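PDB 6TRI: MOR from Lactococcus phage TP901-1, which probably acts as the modulator of repression in the phage's lysis-lysogeny switch, by binding the CI repressor. Local coordinates for residues K13-C18 against V56-N60. Numbering follows the deposited sequence.
Sequences KITEKC and VLELN
Leu57, near the C-terminal end of helix 47-57, reaches the inner face of helix 8-17 with both methyl branches. Its CD2 lies 3.8 Å from Lys17 CB and also packs against Cys18 SG. The other methyl, CD1, meets Ile14 CG1 at 3.9 Å. Cys18 extends the apolar patch to Val56, whose CG1 sits 4.1 Å from the sulfur.

Two lysines border the patch with their aliphatic carbons, and both CE atoms approach Leu57 O, that of Lys17 to 3.6 Å and that of Lys13 to 3.8 Å. Lys13 bends at chi2 and chi3 (-69° and -60°), which brings its chain alongside Leu59, the two side chains running in opposite directions; Lys13 CE comes to 3.6 Å from Leu59 CD2. Lys17 crosses Glu58 at nearly a right angle, and its CE is 3.3 Å from Glu58 OE1. The Lys17 ammonium stays beyond salt-bridge range of that carboxylate, so any attraction there is probably modest. Both lysine NZ atoms turn instead to Glu16 of their own helix, where OE2 lies 3.5 Å from Lys17 NZ and makes a longer bridge to Lys13.

Glu58 is the first residue to leave helical geometry, its positive phi (55°) turning the chain before Leu59 packs back. Tyr67 of helix 64-68 touches Lys13 and Leu59. Helix 8-17 and the end of helix 47-57 thus close over Phe24 of helix 21-28, consistent with a helix-turn-helix domain.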
loop_
_atom_site.group_PDB
_atom_site.type_symbol
_atom_site.label_atom_id
_atom_site.label_comp_id
_atom_site.label_asym_id
_atom_site.label_seq_id
_atom_site.Cartn_x
_atom_site.Cartn_y
_atom_site.Cartn_z
ATOM N N LYS B 13 4.356 -14.596 9.623
ATOM C CA LYS B 13 5.651 -14.567 8.948
ATOM C C LYS B 13 6.715 -13.923 9.828
ATOM O O LYS B 13 7.876 -14.328 9.809
ATOM C CB LYS B 13 5.552 -13.815 7.617
ATOM C CG LYS B 13 4.639 -14.469 6.595
ATOM C CD LYS B 13 5.217 -15.774 6.082
ATOM C CE LYS B 13 6.560 -15.552 5.408
ATOM N NZ LYS B 13 7.039 -16.775 4.703
ATOM N N ILE B 14 6.307 -12.920 10.597
ATOM C CA ILE B 14 7.224 -12.197 11.468
ATOM C C ILE B 14 7.767 -13.100 12.571
ATOM O O ILE B 14 8.959 -13.069 12.882
ATOM C CB ILE B 14 6.537 -10.969 12.084
ATOM C CG1 ILE B 14 6.291 -9.923 10.996
ATOM C CG2 ILE B 14 7.378 -10.385 13.210
ATOM C CD1 ILE B 14 5.509 -8.722 11.462
ATOM N N THR B 15 6.889 -13.913 13.149
ATOM C CA THR B 15 7.289 -14.880 14.164
ATOM C C THR B 15 8.184 -15.950 13.552
ATOM O O THR B 15 9.191 -16.349 14.139
ATOM C CB THR B 15 6.066 -15.555 14.816
ATOM O OG1 THR B 15 5.165 -14.550 15.296
ATOM C CG2 THR B 15 6.497 -16.443 15.973
ATOM N N GLU B 16 7.800 -16.402 12.364
ATOM C CA GLU B 16 8.530 -17.432 11.631
ATOM C C GLU B 16 9.916 -16.967 11.179
ATOM O O GLU B 16 10.901 -17.685 11.344
ATOM C CB GLU B 16 7.707 -17.880 10.419
ATOM C CG GLU B 16 8.467 -18.702 9.393
ATOM C CD GLU B 16 7.662 -18.926 8.124
ATOM O OE1 GLU B 16 6.461 -18.581 8.114
ATOM O OE2 GLU B 16 8.229 -19.442 7.135
ATOM N N LYS B 17 9.986 -15.763 10.617
ATOM C CA LYS B 17 11.225 -15.253 10.034
ATOM C C LYS B 17 12.133 -14.527 11.028
ATOM O O LYS B 17 13.346 -14.740 11.036
ATOM C CB LYS B 17 10.908 -14.310 8.869
ATOM C CG LYS B 17 10.542 -15.007 7.566
ATOM C CD LYS B 17 11.743 -15.719 6.965
ATOM C CE LYS B 17 11.462 -16.177 5.542
ATOM N NZ LYS B 17 10.312 -17.120 5.465
ATOM N N CYS B 18 11.549 -13.669 11.858
ATOM C CA CYS B 18 12.340 -12.798 12.723
ATOM C C CYS B 18 12.316 -13.212 14.189
ATOM O O CYS B 18 13.257 -12.940 14.933
ATOM C CB CYS B 18 11.849 -11.356 12.596
ATOM S SG CYS B 18 11.939 -10.697 10.921
ATOM N N VAL B 56 12.431 -8.224 3.716
ATOM C CA VAL B 56 12.850 -8.818 4.982
ATOM C C VAL B 56 12.179 -10.165 5.248
ATOM O O VAL B 56 12.835 -11.129 5.644
ATOM C CB VAL B 56 12.557 -7.863 6.161
ATOM C CG1 VAL B 56 12.750 -8.572 7.492
ATOM C CG2 VAL B 56 13.441 -6.628 6.075
ATOM N N LEU B 57 10.871 -10.230 5.021
ATOM C CA LEU B 57 10.110 -11.447 5.297
ATOM C C LEU B 57 10.081 -12.397 4.102
ATOM O O LEU B 57 9.547 -13.505 4.195
ATOM C CB LEU B 57 8.688 -11.085 5.718
ATOM C CG LEU B 57 8.619 -10.251 6.998
ATOM C CD1 LEU B 57 7.211 -9.735 7.226
ATOM C CD2 LEU B 57 9.095 -11.072 8.190
ATOM N N GLU B 58 10.669 -11.956 2.992
ATOM C CA GLU B 58 10.731 -12.737 1.759
ATOM C C GLU B 58 9.340 -13.168 1.319
ATOM O O GLU B 58 9.116 -14.321 0.958
ATOM C CB GLU B 58 11.641 -13.956 1.933
ATOM C CG GLU B 58 13.114 -13.605 2.078
ATOM C CD GLU B 58 13.993 -14.820 2.306
ATOM O OE1 GLU B 58 13.721 -15.582 3.259
ATOM O OE2 GLU B 58 14.954 -15.016 1.532
ATOM N N LEU B 59 8.405 -12.225 1.359
ATOM C CA LEU B 59 7.034 -12.485 0.952
ATOM C C LEU B 59 6.908 -12.527 -0.566
ATOM O O LEU B 59 7.650 -11.848 -1.280
ATOM C CB LEU B 59 6.095 -11.417 1.519
ATOM C CG LEU B 59 6.176 -11.147 3.023
ATOM C CD1 LEU B 59 5.169 -10.083 3.442
ATOM C CD2 LEU B 59 5.951 -12.426 3.796
ATOM N N ASN B 60 5.971 -13.334 -1.054
ATOM C CA ASN B 60 5.597 -13.305 -2.460
ATOM C C ASN B 60 4.799 -12.037 -2.716
ATOM O O ASN B 60 3.790 -11.798 -2.052
ATOM C CB ASN B 60 4.785 -14.549 -2.837
ATOM C CG ASN B 60 4.264 -14.506 -4.268
ATOM O OD1 ASN B 60 4.873 -13.901 -5.149
ATOM N ND2 ASN B 60 3.125 -15.151 -4.500
#